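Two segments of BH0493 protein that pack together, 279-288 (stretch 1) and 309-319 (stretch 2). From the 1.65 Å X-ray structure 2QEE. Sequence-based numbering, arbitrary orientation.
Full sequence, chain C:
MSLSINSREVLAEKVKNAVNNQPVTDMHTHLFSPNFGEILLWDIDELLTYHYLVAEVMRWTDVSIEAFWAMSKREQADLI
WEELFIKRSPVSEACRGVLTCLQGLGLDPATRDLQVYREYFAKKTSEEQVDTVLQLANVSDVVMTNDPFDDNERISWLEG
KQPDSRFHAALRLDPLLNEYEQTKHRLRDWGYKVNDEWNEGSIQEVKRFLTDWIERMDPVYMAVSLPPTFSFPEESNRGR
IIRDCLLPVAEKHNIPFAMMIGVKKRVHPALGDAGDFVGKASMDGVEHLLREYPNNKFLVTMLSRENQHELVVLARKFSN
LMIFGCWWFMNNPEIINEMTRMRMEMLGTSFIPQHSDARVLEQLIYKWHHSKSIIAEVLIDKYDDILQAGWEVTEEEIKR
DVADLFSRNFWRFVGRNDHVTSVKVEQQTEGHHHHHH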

ATOM      1  N   GLY C 279       4.039   0.712 -14.104  1.00 11.63           N
ATOM      2  CA  GLY C 279       4.569  -0.556 -13.567  1.00 13.53           C
ATOM      3  C   GLY C 279       5.500  -0.206 -12.421  1.00 14.80           C
ATOM      4  O   GLY C 279       6.100   0.885 -12.426  1.00 15.41           O
ATOM      5  N   LYS C 280       5.610  -1.133 -11.475  1.00 13.30           N
ATOM      6  CA  LYS C 280       6.594  -1.028 -10.396  1.00 13.34           C
ATOM      7  C   LYS C 280       7.998  -1.191 -10.995  1.00 15.09           C
ATOM      8  O   LYS C 280       8.213  -2.056 -11.829  1.00 14.66           O
ATOM      9  N   ALA C 281       8.937  -0.353 -10.544  1.00 14.58           N
ATOM     10  CA  ALA C 281      10.333  -0.412 -11.051  1.00 13.46           C
ATOM     11  C   ALA C 281      11.212  -1.059  -9.973  1.00 14.52           C
ATOM     12  O   ALA C 281      10.904  -1.016  -8.745  1.00 15.93           O
ATOM     13  N   SER C 282      12.363  -1.604 -10.399  1.00 16.32           N
ATOM     14  CA  SER C 282      13.437  -1.946  -9.449  1.00 15.39           C
ATOM     15  C   SER C 282      14.061  -0.643  -8.926  1.00 16.12           C
ATOM     16  O   SER C 282      14.186   0.312  -9.675  1.00 16.76           O
ATOM     17  N   MET C 283      14.496  -0.661  -7.664  1.00 14.02           N
ATOM     18  CA  MET C 283      15.228   0.499  -7.126  1.00 14.73           C
ATOM     19  C   MET C 283      16.728   0.388  -7.447  1.00 15.48           C
ATOM     20  O   MET C 283      17.457   1.335  -7.212  1.00 16.19           O
ATOM     21  N   ASP C 284      17.168  -0.741  -8.014  1.00 17.18           N
ATOM     22  CA  ASP C 284      18.613  -0.957  -8.173  1.00 16.45           C
ATOM     23  C   ASP C 284      19.337   0.143  -8.957  1.00 15.91           C
ATOM     24  O   ASP C 284      20.478   0.547  -8.580  1.00 19.04           O
ATOM     25  N   GLY C 285      18.737   0.596 -10.057  1.00 14.39           N
ATOM     26  CA  GLY C 285      19.448   1.549 -10.948  1.00 16.65           C
ATOM     27  C   GLY C 285      19.594   2.867 -10.233  1.00 16.91           C
ATOM     28  O   GLY C 285      20.614   3.579 -10.394  1.00 16.09           O
ATOM     29  N   VAL C 286      18.522   3.262  -9.544  1.00 16.48           N
ATOM     30  CA  VAL C 286      18.521   4.553  -8.809  1.00 16.23           C
ATOM     31  C   VAL C 286      19.542   4.487  -7.675  1.00 15.54           C
ATOM     32  O   VAL C 286      20.324   5.432  -7.478  1.00 16.99           O
ATOM     33  N   GLU C 287      19.526   3.380  -6.926  1.00 13.93           N
ATOM     34  CA  GLU C 287      20.504   3.114  -5.879  1.00 12.83           C
ATOM     35  C   GLU C 287      21.942   3.227  -6.402  1.00 13.46           C
ATOM     36  O   GLU C 287      22.802   3.909  -5.808  1.00 15.43           O
ATOM     37  N   HIS C 288      22.197   2.552  -7.509  1.00 15.18           N
ATOM     38  CA  HIS C 288      23.532   2.597  -8.117  1.00 16.29           C
ATOM     39  C   HIS C 288      23.958   4.025  -8.495  1.00 17.08           C
ATOM     40  O   HIS C 288      25.076   4.486  -8.167  1.00 16.71           O
ATOM     41  N   HIS C 309       7.035   3.821  -0.717  1.00 11.45           N
ATOM     42  CA  HIS C 309       7.673   3.709   0.597  1.00 13.26           C
ATOM     43  C   HIS C 309       9.191   3.519   0.449  1.00 13.03           C
ATOM     44  O   HIS C 309      10.013   4.144   1.141  1.00 13.28           O
ATOM     45  N   GLU C 310       9.591   2.589  -0.437  1.00 12.80           N
ATOM     46  CA  GLU C 310      11.025   2.266  -0.588  1.00 13.29           C
ATOM     47  C   GLU C 310      11.787   3.452  -1.203  1.00 14.33           C
ATOM     48  O   GLU C 310      12.960   3.655  -0.905  1.00 13.19           O
ATOM     49  N   LEU C 311      11.109   4.243  -2.047  1.00 11.89           N
ATOM     50  CA  LEU C 311      11.736   5.509  -2.486  1.00 13.18           C
ATOM     51  C   LEU C 311      12.074   6.461  -1.288  1.00 14.73           C
ATOM     52  O   LEU C 311      13.175   7.060  -1.237  1.00 15.38           O
ATOM     53  N   VAL C 312      11.142   6.582  -0.338  1.00 12.78           N
ATOM     54  CA  VAL C 312      11.432   7.346   0.908  1.00 11.71           C
ATOM     55  C   VAL C 312      12.601   6.749   1.630  1.00 11.79           C
ATOM     56  O   VAL C 312      13.542   7.502   2.056  1.00 12.51           O
ATOM     57  N   VAL C 313      12.665   5.408   1.737  1.00 12.63           N
ATOM     58  CA  VAL C 313      13.803   4.850   2.485  1.00 14.00           C
ATOM     59  C   VAL C 313      15.106   5.134   1.729  1.00 15.02           C
ATOM     60  O   VAL C 313      16.155   5.409   2.342  1.00 13.71           O
ATOM     61  N   LEU C 314      15.055   5.116   0.409  1.00 13.10           N
ATOM     62  CA  LEU C 314      16.284   5.381  -0.359  1.00 14.96           C
ATOM     63  C   LEU C 314      16.762   6.835  -0.112  1.00 14.75           C
ATOM     64  O   LEU C 314      17.977   7.088  -0.030  1.00 16.19           O
ATOM     65  N   ALA C 315      15.817   7.771  -0.035  1.00 13.52           N
ATOM     66  CA  ALA C 315      16.135   9.197   0.333  1.00 13.36           C
ATOM     67  C   ALA C 315      16.822   9.250   1.726  1.00 15.51           C
ATOM     68  O   ALA C 315      17.729  10.083   1.986  1.00 16.28           O
ATOM     69  N   ARG C 316      16.372   8.411   2.650  1.00 14.75           N
ATOM     70  CA  ARG C 316      17.095   8.346   3.942  1.00 15.13           C
ATOM     71  C   ARG C 316      18.558   7.953   3.765  1.00 18.54           C
ATOM     72  O   ARG C 316      19.372   8.298   4.603  1.00 17.19           O
ATOM     73  N   LYS C 317      18.870   7.203   2.713  1.00 17.96           N
ATOM     74  CA  LYS C 317      20.272   6.709   2.539  1.00 15.86           C
ATOM     75  C   LYS C 317      21.177   7.713   1.849  1.00 18.65           C
ATOM     76  O   LYS C 317      22.383   7.709   2.072  1.00 20.12           O
ATOM     77  N   PHE C 318      20.591   8.518   0.979  1.00 15.10           N
ATOM     78  CA  PHE C 318      21.402   9.387   0.069  1.00 16.45           C
ATOM     79  C   PHE C 318      20.997  10.820   0.051  1.00 17.67           C
ATOM     80  O   PHE C 318      19.919  11.142  -0.429  1.00 16.57           O
ATOM     81  N   SER C 319      21.910  11.719   0.454  1.00 16.08           N
ATOM     82  CA  SER C 319      21.598  13.127   0.468  1.00 17.75           C
ATOM     83  C   SER C 319      21.600  13.774  -0.909  1.00 16.19           C
ATOM     84  O   SER C 319      21.114  14.868  -1.052  1.00 17.39           O
TER

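The apolar part of this contact centres on Met283, the residue of stretch 1 most covered by stretch 2 (90 Å²). Its CA-to-CB bond points toward stretch 2, and an m, m, m conformation curls the long, flexible chain so that its terminal methyl meets the helix of stretch 2: CE of Met283 lies 3.6 Å from CD2 of Leu314 and 4.0 Å from CD1 of Leu311. An unbranched thioether suits this place, since it can bend to reach two leucines one helical turn apart. Leu314 (t, p) also points toward stretch 1, and its CD2 packs 3.7 Å from CG1 of Val286 (t), whose CA-to-CB bond runs sideways to stretch 2 and whose compact, branched side chain fits beside the leucine. Leu311 (t, p) likewise starts out sideways, but its end comes nearer. Farther along, Phe318 (chi1 m) points toward stretch 1, its CZ 4.3 Å from the backbone O of Glu287. The aliphatic part of Glu287 serves as packing surface, with CB 4.3 Å from CD1 of Leu314, while its carboxylate is hydrogen-bonded elsewhere in the structure.

The polar part gathers around Glu310, whose CA-to-CB bond points toward stretch 1, with chi1 p and chi2 t. No direct hydrogen bond crosses between the stretches; water does the joining. Lys280, extended with all four chi angles t, brings its ammonium near the carboxylate, but NZ of Lys280 stays 4.4 Å from OE2 of Glu310, beyond a salt bridge. Water 1 bridges the charges, accepting from Lys280 NZ at 2.8 Å and donating to Glu310 OE1 at 3.0 Å. Water 2 donates to both Ala281 O (2.9 Å) and Glu310 OE2 (2.6 Å), so a carboxylate with two acceptor oxygens can engage both waters.

Ser282 points away and serves its own stretch: its OG accepts from Asp284 N at 3.0 Å, capping the turn that leads into the helix.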

ATOM      1  CB  LYS C 280       6.336  -2.070  -9.296  1.00 13.79           C
ATOM      2  CG  LYS C 280       7.226  -1.841  -8.025  1.00 10.38           C
ATOM      3  CD  LYS C 280       7.005  -2.997  -7.110  1.00 15.72           C
ATOM      4  CE  LYS C 280       7.825  -2.816  -5.813  1.00 14.76           C
ATOM      5  NZ  LYS C 280       7.640  -3.970  -4.907  1.00 13.82           N
ATOM      6  CB  ALA C 281      10.904   1.066 -11.381  1.00 16.05           C
ATOM      7  CB  SER C 282      14.568  -2.730 -10.144  1.00 16.39           C
ATOM      8  OG  SER C 282      15.601  -2.981  -9.185  1.00 16.22           O
ATOM      9  CB  MET C 283      15.045   0.670  -5.610  1.00 16.33           C
ATOM     10  CG  MET C 283      13.546   0.788  -5.179  1.00 17.04           C
ATOM     11  SD  MET C 283      12.737   2.228  -5.932  1.00 17.14           S
ATOM     12  CE  MET C 283      13.731   3.539  -5.213  1.00 18.43           C
ATOM     13  CB  ASP C 284      18.857  -2.318  -8.855  1.00 15.49           C
ATOM     14  CG  ASP C 284      18.574  -3.522  -7.945  1.00 21.14           C
ATOM     15  OD1 ASP C 284      18.116  -3.339  -6.792  1.00 22.53           O
ATOM     16  OD2 ASP C 284      18.787  -4.671  -8.417  1.00 24.69           O
ATOM     17  CB  VAL C 286      17.128   4.924  -8.218  1.00 14.62           C
ATOM     18  CG1 VAL C 286      17.217   6.293  -7.538  1.00 17.65           C
ATOM     19  CG2 VAL C 286      16.036   4.880  -9.338  1.00 19.04           C
ATOM     20  CB  GLU C 287      20.238   1.706  -5.300  1.00 15.65           C
ATOM     21  CG  GLU C 287      21.150   1.383  -4.130  1.00 13.92           C
ATOM     22  CD  GLU C 287      21.224  -0.107  -3.864  1.00 23.05           C
ATOM     23  OE1 GLU C 287      20.169  -0.776  -3.953  1.00 18.56           O
ATOM     24  OE2 GLU C 287      22.315  -0.610  -3.529  1.00 20.32           O
ATOM     25  CB  HIS C 288      23.548   1.669  -9.349  1.00 19.19           C
ATOM     26  CG  HIS C 288      24.855   1.684 -10.066  1.00 20.39           C
ATOM     27  ND1 HIS C 288      25.798   0.684  -9.916  1.00 24.78           N
ATOM     28  CD2 HIS C 288      25.416   2.621 -10.875  1.00 20.65           C
ATOM     29  CE1 HIS C 288      26.875   1.004 -10.614  1.00 22.72           C
ATOM     30  NE2 HIS C 288      26.656   2.149 -11.234  1.00 21.21           N
ATOM     31  CB  HIS C 309       7.040   2.551   1.379  1.00 13.60           C
ATOM     32  CG  HIS C 309       7.730   2.290   2.681  1.00 11.99           C
ATOM     33  ND1 HIS C 309       8.762   1.399   2.779  1.00 11.56           N
ATOM     34  CD2 HIS C 309       7.579   2.842   3.909  1.00 12.99           C
ATOM     35  CE1 HIS C 309       9.211   1.379   4.018  1.00 11.73           C
ATOM     36  NE2 HIS C 309       8.510   2.243   4.730  1.00 13.15           N
ATOM     37  CB  GLU C 310      11.218   0.947  -1.327  1.00 15.63           C
ATOM     38  CG  GLU C 310      10.721   0.967  -2.750  1.00 10.17           C
ATOM     39  CD  GLU C 310      10.679  -0.424  -3.414  1.00 13.42           C
ATOM     40  OE1 GLU C 310      10.943  -1.443  -2.738  1.00 16.39           O
ATOM     41  OE2 GLU C 310      10.306  -0.468  -4.616  1.00 14.48           O
ATOM     42  CB  LEU C 311      10.817   6.220  -3.481  1.00 11.26           C
ATOM     43  CG  LEU C 311      11.302   7.590  -3.985  1.00 12.06           C
ATOM     44  CD1 LEU C 311      12.638   7.399  -4.784  1.00 16.04           C
ATOM     45  CD2 LEU C 311      10.235   8.249  -4.793  1.00 13.88           C
ATOM     46  CB  VAL C 312      10.224   7.324   1.837  1.00 12.65           C
ATOM     47  CG1 VAL C 312      10.550   8.056   3.152  1.00 13.77           C
ATOM     48  CG2 VAL C 312       9.063   7.973   1.102  1.00 15.44           C
ATOM     49  CB  VAL C 313      13.668   3.313   2.715  1.00 14.39           C
ATOM     50  CG1 VAL C 313      14.867   2.789   3.558  1.00 13.86           C
ATOM     51  CG2 VAL C 313      12.340   2.989   3.449  1.00 11.59           C
ATOM     52  CB  LEU C 314      16.004   5.143  -1.838  1.00 13.81           C
ATOM     53  CG  LEU C 314      17.298   5.061  -2.691  1.00 18.11           C
ATOM     54  CD1 LEU C 314      18.307   4.006  -2.203  1.00 19.12           C
ATOM     55  CD2 LEU C 314      16.885   4.779  -4.139  1.00 14.06           C
ATOM     56  CB  ALA C 315      14.895  10.056   0.346  1.00 14.47           C
ATOM     57  CB  ARG C 316      16.492   7.331   4.900  1.00 15.32           C
ATOM     58  CG  ARG C 316      15.082   7.716   5.401  1.00 15.64           C
ATOM     59  CD  ARG C 316      14.592   6.687   6.454  1.00 14.16           C
ATOM     60  NE  ARG C 316      15.503   6.491   7.608  1.00 12.98           N
ATOM     61  CZ  ARG C 316      15.496   7.279   8.685  1.00 17.21           C
ATOM     62  NH1 ARG C 316      14.658   8.317   8.775  1.00 13.22           N
ATOM     63  NH2 ARG C 316      16.372   7.056   9.659  1.00 17.13           N
ATOM     64  CB  LYS C 317      20.333   5.447   1.695  1.00 15.75           C
ATOM     65  CG  LYS C 317      19.413   4.308   2.148  1.00 19.95           C
ATOM     66  CD  LYS C 317      19.817   3.856   3.535  1.00 17.95           C
ATOM     67  CE  LYS C 317      18.784   4.248   4.618  1.00 21.58           C
ATOM     68  NZ  LYS C 317      19.198   3.646   5.977  1.00 19.60           N
ATOM     69  CB  PHE C 318      21.415   8.844  -1.381  1.00 15.69           C
ATOM     70  CG  PHE C 318      22.020   7.491  -1.482  1.00 16.12           C
ATOM     71  CD1 PHE C 318      23.411   7.334  -1.483  1.00 15.36           C
ATOM     72  CD2 PHE C 318      21.227   6.377  -1.547  1.00 14.99           C
ATOM     73  CE1 PHE C 318      23.970   6.086  -1.537  1.00 18.62           C
ATOM     74  CE2 PHE C 318      21.757   5.125  -1.621  1.00 15.48           C
ATOM     75  CZ  PHE C 318      23.164   4.960  -1.619  1.00 19.84           C
ATOM     76  CB  SER C 319      22.551  13.897   1.384  1.00 19.73           C
ATOM     77  OG  SER C 319      23.933  13.699   1.008  1.00 22.04           O
TER
HETATM   78  O   HOH W   1       8.414  -2.975  -2.414  1.00 14.49           O
HETATM   79  O   HOH W   2      11.378  -2.281  -6.220  1.00 17.86           O